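Local structure of putative curved DNA-binding protein (Chaetomium thermophilum var. thermophilum DSM 1495, 4IPA) at residues A[66-71]-A[120-125]; A[82-87]-A[271-276]; A[165-170]-A[197-202]; A[157-162]-A[383-388]; A[210-215]-A[342-347]. The protein is an Arx1 protein of the methionine aminopeptidase-like M24 family, takes part in ribosome biogenesis and may bind DNA. All blocks are in the same frame, centred on the assembly; numbering follows the deposited sequence.

Interaction 1: A[66-71]-A[120-125]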
# COMPACT_ATOMS: atom_id res chain seq x y z
N GLU A 66 -2.28 -5.90 20.17
CA GLU A 66 -3.27 -5.53 21.19
C GLU A 66 -4.65 -5.36 20.56
O GLU A 66 -5.63 -5.94 21.04
CB GLU A 66 -2.87 -4.23 21.91
CG GLU A 66 -1.57 -4.29 22.69
CD GLU A 66 -1.05 -2.91 23.09
OE1 GLU A 66 -1.79 -1.91 22.95
OE2 GLU A 66 0.11 -2.81 23.55
N GLU A 67 -4.73 -4.57 19.49
CA GLU A 67 -6.01 -4.33 18.82
C GLU A 67 -6.60 -5.65 18.36
O GLU A 67 -7.80 -5.89 18.52
CB GLU A 67 -5.85 -3.39 17.63
CG GLU A 67 -5.56 -1.95 18.00
CD GLU A 67 -6.61 -1.38 18.95
OE1 GLU A 67 -7.80 -1.71 18.80
OE2 GLU A 67 -6.23 -0.61 19.85
N LEU A 68 -5.75 -6.51 17.81
CA LEU A 68 -6.19 -7.80 17.29
C LEU A 68 -6.76 -8.68 18.41
O LEU A 68 -7.77 -9.36 18.23
CB LEU A 68 -5.05 -8.53 16.56
CG LEU A 68 -4.76 -8.03 15.13
CD1 LEU A 68 -3.52 -8.64 14.55
CD2 LEU A 68 -5.97 -8.31 14.23
N SER A 69 -6.11 -8.67 19.57
CA SER A 69 -6.55 -9.52 20.66
C SER A 69 -7.89 -9.03 21.24
O SER A 69 -8.52 -9.75 22.02
CB SER A 69 -5.50 -9.59 21.77
OG SER A 69 -5.51 -8.39 22.52
N LYS A 70 -8.30 -7.83 20.87
CA LYS A 70 -9.55 -7.26 21.36
C LYS A 70 -10.76 -7.59 20.50
O LYS A 70 -11.87 -7.19 20.83
CB LYS A 70 -9.42 -5.75 21.54
CG LYS A 70 -8.40 -5.36 22.61
CD LYS A 70 -8.53 -3.90 23.05
CE LYS A 70 -8.13 -2.91 21.97
NZ LYS A 70 -7.52 -1.68 22.57
N VAL A 71 -10.57 -8.33 19.41
CA VAL A 71 -11.69 -8.69 18.54
C VAL A 71 -11.70 -10.19 18.25
O VAL A 71 -10.73 -10.88 18.57
CB VAL A 71 -11.67 -7.90 17.20
CG1 VAL A 71 -11.74 -6.42 17.46
CG2 VAL A 71 -10.43 -8.26 16.38
N LEU A 120 0.85 -0.35 6.74
CA LEU A 120 0.65 -1.43 7.68
C LEU A 120 -0.72 -2.00 7.42
O LEU A 120 -1.47 -1.47 6.60
CB LEU A 120 0.75 -0.91 9.11
CG LEU A 120 -0.18 0.24 9.51
CD1 LEU A 120 -1.51 -0.29 10.01
CD2 LEU A 120 0.49 1.11 10.59
N GLY A 121 -1.07 -3.09 8.10
CA GLY A 121 -2.41 -3.62 7.96
C GLY A 121 -2.72 -4.83 8.80
O GLY A 121 -1.82 -5.56 9.25
N ALA A 122 -4.02 -5.04 9.00
CA ALA A 122 -4.53 -6.17 9.74
C ALA A 122 -5.35 -7.11 8.87
O ALA A 122 -5.71 -6.80 7.73
CB ALA A 122 -5.38 -5.71 10.92
N GLN A 123 -5.71 -8.23 9.48
CA GLN A 123 -6.15 -9.42 8.78
C GLN A 123 -7.14 -10.17 9.69
O GLN A 123 -6.77 -10.55 10.81
CB GLN A 123 -4.88 -10.23 8.53
CG GLN A 123 -5.02 -11.46 7.79
CD GLN A 123 -5.48 -12.59 8.65
OE1 GLN A 123 -6.66 -12.93 8.63
NE2 GLN A 123 -4.55 -13.22 9.40
N ILE A 124 -8.38 -10.36 9.25
CA ILE A 124 -9.34 -11.22 9.97
C ILE A 124 -9.89 -12.36 9.12
O ILE A 124 -10.54 -12.13 8.11
CB ILE A 124 -10.56 -10.44 10.56
CG1 ILE A 124 -10.14 -9.59 11.75
CG2 ILE A 124 -11.62 -11.44 11.06
CD1 ILE A 124 -9.84 -8.20 11.39
N ASP A 125 -9.64 -13.59 9.56
CA ASP A 125 -10.07 -14.81 8.88
C ASP A 125 -9.63 -14.84 7.43
O ASP A 125 -10.36 -15.32 6.56
CB ASP A 125 -11.59 -15.01 9.00
CG ASP A 125 -12.03 -16.40 8.52
OD1 ASP A 125 -11.29 -17.38 8.72
OD2 ASP A 125 -13.14 -16.52 7.95

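Interaction 2: A[82-87]-A[271-276]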
# COMPACT_ATOMS: atom_id res chain seq x y z
N SER A 82 -1.89 -8.19 8.12
CA SER A 82 -1.85 -8.29 6.67
C SER A 82 -0.56 -7.63 6.18
O SER A 82 -0.14 -7.81 5.05
CB SER A 82 -3.08 -7.63 6.02
OG SER A 82 -3.09 -6.22 6.25
N HIS A 83 0.08 -6.85 7.05
CA HIS A 83 1.30 -6.13 6.66
C HIS A 83 1.96 -5.55 7.89
O HIS A 83 1.31 -4.86 8.67
CB HIS A 83 0.98 -4.99 5.69
CG HIS A 83 2.15 -4.50 4.89
ND1 HIS A 83 3.11 -3.64 5.41
CD2 HIS A 83 2.51 -4.71 3.60
CE1 HIS A 83 4.00 -3.37 4.48
NE2 HIS A 83 3.66 -4.01 3.37
N PRO A 84 3.27 -5.82 8.05
CA PRO A 84 4.03 -5.27 9.18
C PRO A 84 3.99 -3.75 9.19
O PRO A 84 3.81 -3.14 8.13
CB PRO A 84 5.46 -5.74 8.88
CG PRO A 84 5.49 -5.88 7.40
CD PRO A 84 4.14 -6.45 7.05
N THR A 85 4.13 -3.14 10.36
CA THR A 85 4.27 -1.70 10.46
C THR A 85 5.56 -1.29 9.77
O THR A 85 6.63 -1.79 10.09
CB THR A 85 4.37 -1.24 11.92
OG1 THR A 85 3.18 -1.60 12.63
CG2 THR A 85 4.56 0.26 11.98
N THR A 86 5.48 -0.40 8.80
CA THR A 86 6.70 0.05 8.14
C THR A 86 6.71 1.56 8.09
O THR A 86 5.66 2.20 8.01
CB THR A 86 6.83 -0.52 6.72
OG1 THR A 86 5.70 -0.11 5.95
CG2 THR A 86 6.95 -2.04 6.75
N VAL A 87 7.90 2.13 8.12
CA VAL A 87 8.05 3.58 8.19
C VAL A 87 9.20 3.95 7.28
O VAL A 87 10.35 3.69 7.60
CB VAL A 87 8.30 4.02 9.64
CG1 VAL A 87 8.63 5.50 9.72
CG2 VAL A 87 7.07 3.68 10.50
N ALA A 271 17.05 -6.64 3.00
CA ALA A 271 15.65 -7.02 2.73
C ALA A 271 15.07 -7.74 3.94
O ALA A 271 15.51 -8.86 4.28
CB ALA A 271 15.59 -7.93 1.52
N THR A 272 14.09 -7.12 4.61
CA THR A 272 13.45 -7.75 5.75
C THR A 272 12.01 -8.12 5.48
O THR A 272 11.45 -8.99 6.14
CB THR A 272 13.53 -6.88 7.02
OG1 THR A 272 12.85 -5.64 6.78
CG2 THR A 272 15.01 -6.62 7.40
N LEU A 273 11.40 -7.45 4.51
CA LEU A 273 10.00 -7.69 4.18
C LEU A 273 9.84 -8.92 3.29
O LEU A 273 10.46 -9.00 2.24
CB LEU A 273 9.40 -6.45 3.51
CG LEU A 273 7.90 -6.48 3.19
CD1 LEU A 273 7.12 -6.44 4.50
CD2 LEU A 273 7.54 -5.30 2.31
N HIS A 274 9.02 -9.87 3.72
CA HIS A 274 8.85 -11.14 2.99
C HIS A 274 7.42 -11.66 3.15
O HIS A 274 6.64 -11.13 3.94
CB HIS A 274 9.79 -12.23 3.55
CG HIS A 274 11.25 -11.86 3.57
ND1 HIS A 274 12.19 -12.52 2.80
CD2 HIS A 274 11.92 -10.94 4.30
CE1 HIS A 274 13.38 -12.00 3.04
NE2 HIS A 274 13.25 -11.04 3.93
N ARG A 275 7.08 -12.71 2.42
CA ARG A 275 5.84 -13.44 2.66
C ARG A 275 5.97 -14.88 2.18
O ARG A 275 6.69 -15.17 1.23
CB ARG A 275 4.63 -12.75 2.01
CG ARG A 275 4.43 -13.07 0.54
CD ARG A 275 3.11 -12.49 0.06
NE ARG A 275 2.90 -12.75 -1.36
CZ ARG A 275 2.32 -13.85 -1.85
NH1 ARG A 275 1.89 -14.81 -1.03
NH2 ARG A 275 2.18 -14.00 -3.15
N ARG A 276 5.27 -15.79 2.86
CA ARG A 276 5.21 -17.18 2.43
C ARG A 276 4.46 -17.30 1.12
O ARG A 276 3.44 -16.65 0.94
CB ARG A 276 4.46 -18.02 3.46
CG ARG A 276 5.32 -18.99 4.22
CD ARG A 276 4.50 -19.76 5.24
NE ARG A 276 3.85 -20.90 4.63
CZ ARG A 276 2.55 -21.01 4.43
NH1 ARG A 276 1.72 -20.05 4.83
NH2 ARG A 276 2.07 -22.10 3.85

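Interaction 3: A[165-170]-A[197-202]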
# COMPACT_ATOMS: atom_id res chain seq x y z
N LEU A 165 -8.88 5.45 -8.80
CA LEU A 165 -10.09 4.89 -8.20
C LEU A 165 -11.31 4.98 -9.14
O LEU A 165 -12.10 4.03 -9.23
CB LEU A 165 -10.38 5.57 -6.85
CG LEU A 165 -9.40 5.25 -5.71
CD1 LEU A 165 -9.71 6.05 -4.43
CD2 LEU A 165 -9.37 3.75 -5.41
N ARG A 166 -11.44 6.11 -9.84
CA ARG A 166 -12.52 6.33 -10.79
C ARG A 166 -12.37 5.49 -12.06
O ARG A 166 -13.36 5.08 -12.65
CB ARG A 166 -12.65 7.82 -11.12
CG ARG A 166 -13.42 8.58 -10.05
CD ARG A 166 -13.07 10.05 -10.03
NE ARG A 166 -13.78 10.73 -8.95
CZ ARG A 166 -13.32 10.81 -7.70
NH1 ARG A 166 -12.15 10.27 -7.37
NH2 ARG A 166 -14.04 11.43 -6.77
N LEU A 167 -11.13 5.23 -12.46
CA LEU A 167 -10.87 4.38 -13.62
C LEU A 167 -11.19 2.93 -13.30
O LEU A 167 -11.20 2.07 -14.20
CB LEU A 167 -9.41 4.50 -14.08
CG LEU A 167 -9.05 5.87 -14.65
CD1 LEU A 167 -7.58 5.97 -15.04
CD2 LEU A 167 -9.94 6.16 -15.84
N MET A 168 -11.45 2.64 -12.03
CA MET A 168 -11.68 1.26 -11.60
C MET A 168 -13.16 0.91 -11.47
O MET A 168 -13.53 -0.26 -11.36
CB MET A 168 -10.94 0.96 -10.29
CG MET A 168 -9.41 0.95 -10.41
SD MET A 168 -8.60 0.49 -8.85
CE MET A 168 -8.84 -1.30 -8.81
N VAL A 169 -14.02 1.92 -11.46
CA VAL A 169 -15.45 1.69 -11.52
C VAL A 169 -15.77 0.99 -12.85
O VAL A 169 -15.45 1.51 -13.91
CB VAL A 169 -16.22 3.01 -11.39
CG1 VAL A 169 -17.74 2.75 -11.41
CG2 VAL A 169 -15.83 3.70 -10.10
N PRO A 170 -16.34 -0.23 -12.78
CA PRO A 170 -16.76 -0.96 -13.98
C PRO A 170 -17.67 -0.09 -14.84
O PRO A 170 -18.53 0.61 -14.31
CB PRO A 170 -17.54 -2.14 -13.41
CG PRO A 170 -16.89 -2.38 -12.09
CD PRO A 170 -16.53 -1.02 -11.56
N SER A 197 -2.32 3.93 -17.34
CA SER A 197 -0.98 4.45 -17.11
C SER A 197 -0.79 5.86 -17.67
O SER A 197 -0.33 6.75 -16.97
CB SER A 197 0.09 3.52 -17.71
OG SER A 197 0.38 2.45 -16.84
N SER A 198 -1.12 6.05 -18.94
CA SER A 198 -0.89 7.35 -19.58
C SER A 198 -1.70 8.46 -18.90
O SER A 198 -1.20 9.57 -18.73
CB SER A 198 -1.17 7.30 -21.09
OG SER A 198 -2.55 7.10 -21.34
N LEU A 199 -2.93 8.16 -18.51
CA LEU A 199 -3.72 9.13 -17.75
C LEU A 199 -3.06 9.49 -16.40
O LEU A 199 -2.89 10.68 -16.08
CB LEU A 199 -5.16 8.63 -17.55
CG LEU A 199 -6.07 8.59 -18.79
CD1 LEU A 199 -7.30 7.73 -18.54
CD2 LEU A 199 -6.48 9.99 -19.26
N LEU A 200 -2.67 8.49 -15.62
CA LEU A 200 -2.00 8.79 -14.35
C LEU A 200 -0.69 9.55 -14.57
O LEU A 200 -0.33 10.41 -13.77
CB LEU A 200 -1.78 7.53 -13.52
CG LEU A 200 -2.85 7.31 -12.44
CD1 LEU A 200 -4.26 7.20 -13.08
CD2 LEU A 200 -2.53 6.08 -11.61
N GLU A 201 0.02 9.24 -15.66
CA GLU A 201 1.25 9.95 -15.97
C GLU A 201 0.95 11.40 -16.28
O GLU A 201 1.71 12.29 -15.92
CB GLU A 201 1.98 9.31 -17.16
CG GLU A 201 2.69 8.02 -16.83
CD GLU A 201 3.27 7.36 -18.06
OE1 GLU A 201 2.95 7.81 -19.18
OE2 GLU A 201 4.06 6.40 -17.92
N LYS A 202 -0.17 11.61 -16.96
CA LYS A 202 -0.65 12.94 -17.29
C LYS A 202 -0.90 13.70 -15.99
O LYS A 202 -0.59 14.87 -15.90
CB LYS A 202 -1.97 12.82 -18.05
CG LYS A 202 -2.18 13.74 -19.25
CD LYS A 202 -3.17 13.04 -20.22
CE LYS A 202 -3.85 14.01 -21.18
NZ LYS A 202 -5.07 13.41 -21.84

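Interaction 4: A[157-162]-A[383-388]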
# COMPACT_ATOMS: atom_id res chain seq x y z
N THR A 157 0.16 12.85 -6.15
CA THR A 157 -0.16 11.55 -5.60
C THR A 157 -1.64 11.47 -5.25
O THR A 157 -2.31 10.50 -5.54
CB THR A 157 0.69 11.23 -4.37
OG1 THR A 157 2.08 11.45 -4.68
CG2 THR A 157 0.50 9.77 -3.98
N TYR A 158 -2.13 12.53 -4.62
CA TYR A 158 -3.54 12.64 -4.28
C TYR A 158 -4.42 12.48 -5.52
O TYR A 158 -5.35 11.67 -5.54
CB TYR A 158 -3.82 13.98 -3.59
CG TYR A 158 -5.27 14.21 -3.22
CD1 TYR A 158 -6.16 14.81 -4.12
CD2 TYR A 158 -5.76 13.84 -1.98
CE1 TYR A 158 -7.48 15.03 -3.78
CE2 TYR A 158 -7.09 14.04 -1.63
CZ TYR A 158 -7.94 14.64 -2.53
OH TYR A 158 -9.26 14.84 -2.18
N TYR A 159 -4.14 13.27 -6.56
CA TYR A 159 -5.00 13.24 -7.74
C TYR A 159 -4.80 11.99 -8.56
O TYR A 159 -5.74 11.50 -9.17
CB TYR A 159 -4.89 14.51 -8.59
CG TYR A 159 -5.65 15.65 -7.96
CD1 TYR A 159 -7.03 15.60 -7.86
CD2 TYR A 159 -4.98 16.75 -7.42
CE1 TYR A 159 -7.74 16.64 -7.26
CE2 TYR A 159 -5.68 17.79 -6.82
CZ TYR A 159 -7.06 17.73 -6.74
OH TYR A 159 -7.76 18.76 -6.14
N ALA A 160 -3.58 11.46 -8.57
CA ALA A 160 -3.37 10.19 -9.23
C ALA A 160 -4.31 9.15 -8.60
O ALA A 160 -4.93 8.34 -9.30
CB ALA A 160 -1.91 9.77 -9.09
N ASN A 161 -4.42 9.19 -7.27
CA ASN A 161 -5.25 8.24 -6.53
C ASN A 161 -6.75 8.41 -6.85
O ASN A 161 -7.46 7.43 -7.09
CB ASN A 161 -4.99 8.35 -5.03
CG ASN A 161 -5.63 7.22 -4.24
OD1 ASN A 161 -5.51 6.06 -4.62
ND2 ASN A 161 -6.32 7.56 -3.15
N GLU A 162 -7.21 9.66 -6.85
CA GLU A 162 -8.59 9.97 -7.19
C GLU A 162 -8.94 9.54 -8.62
O GLU A 162 -10.04 9.04 -8.86
CB GLU A 162 -8.88 11.47 -7.02
CG GLU A 162 -8.79 11.95 -5.58
CD GLU A 162 -9.79 11.25 -4.67
OE1 GLU A 162 -10.99 11.24 -5.00
OE2 GLU A 162 -9.37 10.71 -3.61
N LYS A 383 -12.63 15.92 -16.27
CA LYS A 383 -13.92 15.27 -16.45
C LYS A 383 -14.02 13.96 -15.65
O LYS A 383 -14.99 13.75 -14.90
CB LYS A 383 -14.20 15.08 -17.94
CG LYS A 383 -14.41 16.37 -18.71
CD LYS A 383 -14.66 16.11 -20.20
CE LYS A 383 -14.89 17.43 -20.97
NZ LYS A 383 -15.12 17.20 -22.43
N ILE A 384 -13.01 13.11 -15.76
CA ILE A 384 -12.92 11.92 -14.90
C ILE A 384 -13.08 12.27 -13.41
O ILE A 384 -13.86 11.63 -12.70
CB ILE A 384 -11.60 11.17 -15.13
CG1 ILE A 384 -11.54 10.60 -16.55
CG2 ILE A 384 -11.45 10.03 -14.13
CD1 ILE A 384 -10.14 10.34 -17.05
N LEU A 385 -12.38 13.29 -12.95
CA LEU A 385 -12.48 13.72 -11.56
C LEU A 385 -13.89 14.11 -11.13
O LEU A 385 -14.20 14.08 -9.94
CB LEU A 385 -11.52 14.87 -11.28
CG LEU A 385 -10.07 14.41 -11.19
CD1 LEU A 385 -9.14 15.59 -11.00
CD2 LEU A 385 -9.95 13.42 -10.04
N GLU A 386 -14.73 14.49 -12.10
CA GLU A 386 -16.13 14.82 -11.81
C GLU A 386 -17.01 13.58 -11.63
O GLU A 386 -18.07 13.65 -11.01
CB GLU A 386 -16.72 15.72 -12.91
CG GLU A 386 -16.15 17.15 -12.90
CD GLU A 386 -16.19 17.78 -11.52
OE1 GLU A 386 -17.29 17.90 -10.95
OE2 GLU A 386 -15.12 18.15 -10.99
N GLN A 387 -16.57 12.45 -12.18
CA GLN A 387 -17.30 11.20 -12.04
C GLN A 387 -17.34 10.77 -10.58
O GLN A 387 -16.39 10.98 -9.83
CB GLN A 387 -16.65 10.10 -12.87
CG GLN A 387 -16.49 10.43 -14.33
CD GLN A 387 -15.62 9.42 -15.05
OE1 GLN A 387 -15.18 9.65 -16.18
NE2 GLN A 387 -15.37 8.29 -14.39
N PRO A 388 -18.46 10.17 -10.15
CA PRO A 388 -18.59 9.75 -8.76
C PRO A 388 -17.85 8.43 -8.54
O PRO A 388 -17.56 7.72 -9.50
CB PRO A 388 -20.10 9.54 -8.61
CG PRO A 388 -20.54 9.12 -9.98
CD PRO A 388 -19.66 9.85 -10.95

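Interaction 5: A[210-215]-A[342-347]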
# COMPACT_ATOMS: atom_id res chain seq x y z
N ASN A 210 6.57 12.43 -11.46
CA ASN A 210 6.42 11.21 -12.25
C ASN A 210 5.81 10.07 -11.45
O ASN A 210 6.05 9.94 -10.23
CB ASN A 210 7.77 10.80 -12.84
CG ASN A 210 8.20 11.68 -13.98
OD1 ASN A 210 7.61 11.65 -15.05
ND2 ASN A 210 9.25 12.48 -13.77
N ILE A 211 5.04 9.22 -12.12
CA ILE A 211 4.50 8.02 -11.49
C ILE A 211 5.64 7.07 -11.22
O ILE A 211 6.51 6.88 -12.08
CB ILE A 211 3.46 7.31 -12.40
CG1 ILE A 211 2.24 8.19 -12.62
CG2 ILE A 211 3.02 5.97 -11.78
CD1 ILE A 211 1.51 8.48 -11.37
N ILE A 212 5.65 6.44 -10.05
CA ILE A 212 6.66 5.42 -9.78
C ILE A 212 6.46 4.13 -10.62
O ILE A 212 5.45 3.43 -10.52
CB ILE A 212 6.74 5.08 -8.31
CG1 ILE A 212 7.06 6.35 -7.50
CG2 ILE A 212 7.79 4.01 -8.08
CD1 ILE A 212 6.89 6.13 -5.99
N GLU A 213 7.45 3.84 -11.44
CA GLU A 213 7.41 2.67 -12.31
C GLU A 213 6.91 1.40 -11.62
O GLU A 213 7.42 1.02 -10.57
CB GLU A 213 8.80 2.41 -12.86
CG GLU A 213 9.10 3.09 -14.15
CD GLU A 213 10.23 2.40 -14.91
OE1 GLU A 213 11.07 1.73 -14.25
OE2 GLU A 213 10.25 2.51 -16.15
N SER A 214 5.92 0.75 -12.23
CA SER A 214 5.45 -0.57 -11.82
C SER A 214 4.73 -0.57 -10.49
O SER A 214 4.65 -1.61 -9.83
CB SER A 214 6.59 -1.59 -11.80
OG SER A 214 7.09 -1.82 -13.11
N THR A 215 4.22 0.59 -10.08
CA THR A 215 3.35 0.65 -8.91
C THR A 215 2.12 -0.21 -9.18
O THR A 215 1.40 0.00 -10.14
CB THR A 215 2.94 2.10 -8.63
OG1 THR A 215 4.11 2.82 -8.21
CG2 THR A 215 1.88 2.18 -7.53
N VAL A 342 9.69 10.50 -2.57
CA VAL A 342 8.53 9.86 -3.15
C VAL A 342 7.35 9.95 -2.20
O VAL A 342 7.52 10.11 -0.99
CB VAL A 342 8.78 8.38 -3.50
CG1 VAL A 342 10.00 8.25 -4.41
CG2 VAL A 342 8.93 7.54 -2.23
N CYS A 343 6.16 9.85 -2.77
CA CYS A 343 4.92 9.90 -2.03
C CYS A 343 4.06 8.70 -2.45
O CYS A 343 4.00 8.37 -3.62
CB CYS A 343 4.23 11.23 -2.32
SG CYS A 343 2.70 11.52 -1.43
N ARG A 344 3.41 8.04 -1.49
CA ARG A 344 2.59 6.85 -1.79
C ARG A 344 1.28 6.82 -1.00
O ARG A 344 1.21 7.25 0.16
CB ARG A 344 3.37 5.54 -1.52
CG ARG A 344 4.70 5.41 -2.28
CD ARG A 344 5.26 3.97 -2.22
NE ARG A 344 5.53 3.54 -0.85
CZ ARG A 344 4.77 2.68 -0.17
NH1 ARG A 344 3.70 2.12 -0.73
NH2 ARG A 344 5.10 2.37 1.08
N LEU A 345 0.24 6.33 -1.65
CA LEU A 345 -1.00 6.03 -0.96
C LEU A 345 -1.45 4.63 -1.31
O LEU A 345 -1.22 4.14 -2.41
CB LEU A 345 -2.09 7.02 -1.36
CG LEU A 345 -1.84 8.48 -0.97
CD1 LEU A 345 -2.72 9.41 -1.82
CD2 LEU A 345 -2.08 8.67 0.52
N LEU A 346 -2.10 3.97 -0.36
CA LEU A 346 -2.59 2.63 -0.57
C LEU A 346 -3.92 2.55 0.16
O LEU A 346 -4.01 2.82 1.37
CB LEU A 346 -1.58 1.58 -0.07
CG LEU A 346 -1.65 0.20 -0.75
CD1 LEU A 346 -0.41 -0.70 -0.47
CD2 LEU A 346 -2.94 -0.54 -0.40
N THR A 347 -4.94 2.20 -0.59
CA THR A 347 -6.29 2.12 -0.07
C THR A 347 -6.83 0.73 -0.38
O THR A 347 -6.69 0.23 -1.50
CB THR A 347 -7.19 3.17 -0.77
OG1 THR A 347 -6.61 4.47 -0.65
CG2 THR A 347 -8.59 3.17 -0.16

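Interaction 1: A[66-71]-A[120-125]
Leu-68 reaches from the last turn of a helix onto Ala-122 and Gln-123 of a strand, and one methyl does all the touching. Its CB still stands well clear of the strand. With CG anti to the carbonyl carbon (chi1 -79°), the side chain leaves on the backbone-N side and heads toward the strand from there. At CG it branches: CD1 carries on in the extended direction, while CD2 turns to the strand. CD2 of Leu-68 lies 4.3 Å from CB of Ala-122, a methyl-on-methyl contact, and 4.2 Å from O of Gln-123, the next carbonyl along. Ala-122 directs its CB toward the helix and meets the methyl. Gln-123 contributes backbone here; OE1 of its side chain is bonded instead to the N of Gly-126, in the turn beyond the strand. Where the helix runs out, NZ of Lys-79 donates to the carbonyl oxygens of both Leu-68 and Val-71. Helix 53-69 thus lies on the middle strand, 115-124, of a three-stranded antiparallel sheet, with Met-64 also resting on Ala-122, while Ile-35 of helix 23-46 packs against Leu-68 from the neighbouring helix.

Interaction 2: A[82-87]-A[271-276]
Leu-273 meets Pro-84 and His-83 at a classic beta bulge, where Ser-82 and His-83 both face Gly-121 and strand 79-88 turns a corner. The bulge sits on the edge strand of a three-stranded antiparallel sheet, and the leucine comes from a second small sheet, in which strand 273-276 runs between 304-305 and 328-330. The leucine chain stretches away from its own backbone N (chi1 -175°) and crosses the proline at about a right angle, laying its two methyls on different partners. CD1 of Leu-273 presses on the pyrrolidine ring: it is 3.4 Å from CG of Pro-84, tighter than normal van der Waals contact, and 3.9 Å from CD of the same ring. CD2 of Leu-273 reaches the imidazole, 4.2 Å from NE2 of His-83, at an oblique angle to the ring. Pro-84 also touches Ser-305 of strand 304-305 and Gln-308 just beyond it. All three touching residues are buried, and they join the two sheets. A hydrogen bond from the other imidazole nitrogen restrains the ring's rotation: ND1 of His-83 donates to O of Pro-84 at 2.9 Å, with an N-H...O angle of 154°; the donor lies in the carbonyl plane, on a lone pair, closing a tight loop with the very next residue.

Interaction 3: A[165-170]-A[197-202]
Two helices packed on the outside of a beta-sheet meet here through three leucines: Leu-167 from the C-terminal end of helix 148-167, Leu-199 and Leu-200 from the middle of helix 193-205. Leu-167 points straight across and puts its CD1 between the other two, 3.9 Å from CD1 of Leu-199 and 4.0 Å from CD1 of Leu-200. Its second methyl joins in on one side, CD2 of Leu-167 lying 4.1 Å from CD1 of Leu-199, so that Leu-199 receives both branches of the fork and Leu-200 only one. The approaches differ too. Leu-167 and Leu-199 cross obliquely, whereas Leu-167 and Leu-200 slide past each other in opposite directions. The CB of Leu-200 leaves beside the contact, and the side chain then swings in with chi1 at -97°, bringing CD1 to Leu-167. All of it is methyl packing, without any polar link between the two segments. On the sheet side, Leu-200 continues onto Val-255 and Met-168 onto Val-253, both in strand 250-258, while Leu-199 runs out to Ile-384 of helix 379-386. Apolar side chains thus link helix to helix and helix to sheet, as in the pita-bread fold of the methionine aminopeptidases, where helices cover the outer side of a curved antiparallel sheet.

Interaction 4: A[157-162]-A[383-388]
Leu-385 and Tyr-159 each hold CG anti to the carbonyl carbon (chi1 -75° in the leucine, -77° in the tyrosine), which places CG on the backbone-N side; from there the leucine's CD1 and the tyrosine ring meet. The two side chains cross at about a right angle. The leucine's fork straddles one turn of helix 148-167: CD1 of Leu-385 goes to the ring, 3.8 Å from CD1 and 4.1 Å from CE1 of Tyr-159, adjacent ring atoms that the methyl approaches obliquely, while CD2 of Leu-385 lies 3.8 Å from CB of Glu-162, three residues on. In the pita-bread fold shared with methionine aminopeptidases, helix 148-167 covers the outer side of the C-terminal sheet; helix 379-386, close to the end of the modelled chain, packs against it near the surface. The tyrosine ring is also held from within its own helix, with CD1 of Tyr-158 sitting 3.7 Å above the Tyr-159 ring plane, over its centre. Glu-162 offers the leucine only its aliphatic base. Its chain bends at chi2 (-60°), and the carboxylate is shared out, OE1 to Arg-166 and OE2 to Arg-358 in strand 355-360. Arg-166 in turn donates through NE to O of Gln-387, a polar tie beside the apolar one.

Interaction 5: A[210-215]-A[342-347]
The carbonyl oxygen of Ile-212 is gripped twice by one residue: Thr-215 gives it OG1 at 2.7 Å and backbone N at 3.1 Å, both from the same face of the carbonyl plane. The backbone N-H bond closes a type II turn, in which Ser-214 takes the positive phi (69°) expected at its third position, and OG1 reinforces it. Holding the carbonyl this way probably also steadies the backbone from which the isoleucine side chain reaches Val-342. CG1 of Ile-212 lies anti to the carbonyl carbon and chi2 is extended (169°), making CD1 the tip that arrives. The side chains cross at about a right angle, CD1 of Ile-212 lying 3.9 Å from CB and 4.1 Å from CG1 of Val-342, with the CG of Arg-344 a looser neighbour at 4.4 Å. The arginine brings only its aliphatic stem; its NH1 forms a salt bridge with Glu-254 OE2. The two strands are not neighbours. Strand 250-258 runs between them, and Ile-212 pairs through its backbone with Gly-256 there. Such packing of side chains over an intervening strand, within an antiparallel sheet backed by helices, fits the C-terminal half of a pita-bread fold.

From the N terminus, interaction 1 opens first and closes at 120-125, fastening a helix to the sheet that follows it. Interaction 2 opens before that closure and ends only at 271-276, so the two loops cross, and they touch through neighbouring strands of one sheet. Interaction 4 opens next and closes last, at 383-388, bringing the chain's final helix back to 157-162. Within its span lie interaction 3, a short helix-to-helix closure that also falls wholly within interaction 2, and interaction 5, which starts soon afterwards and ties 210-215 to 342-347. Interaction 2 crosses both 4 and 5. Interactions 3, 4 and 5 touch one another pairwise, joining outer helices and sheet; interactions 3 and 4 lie across the chain's centre from interaction 2.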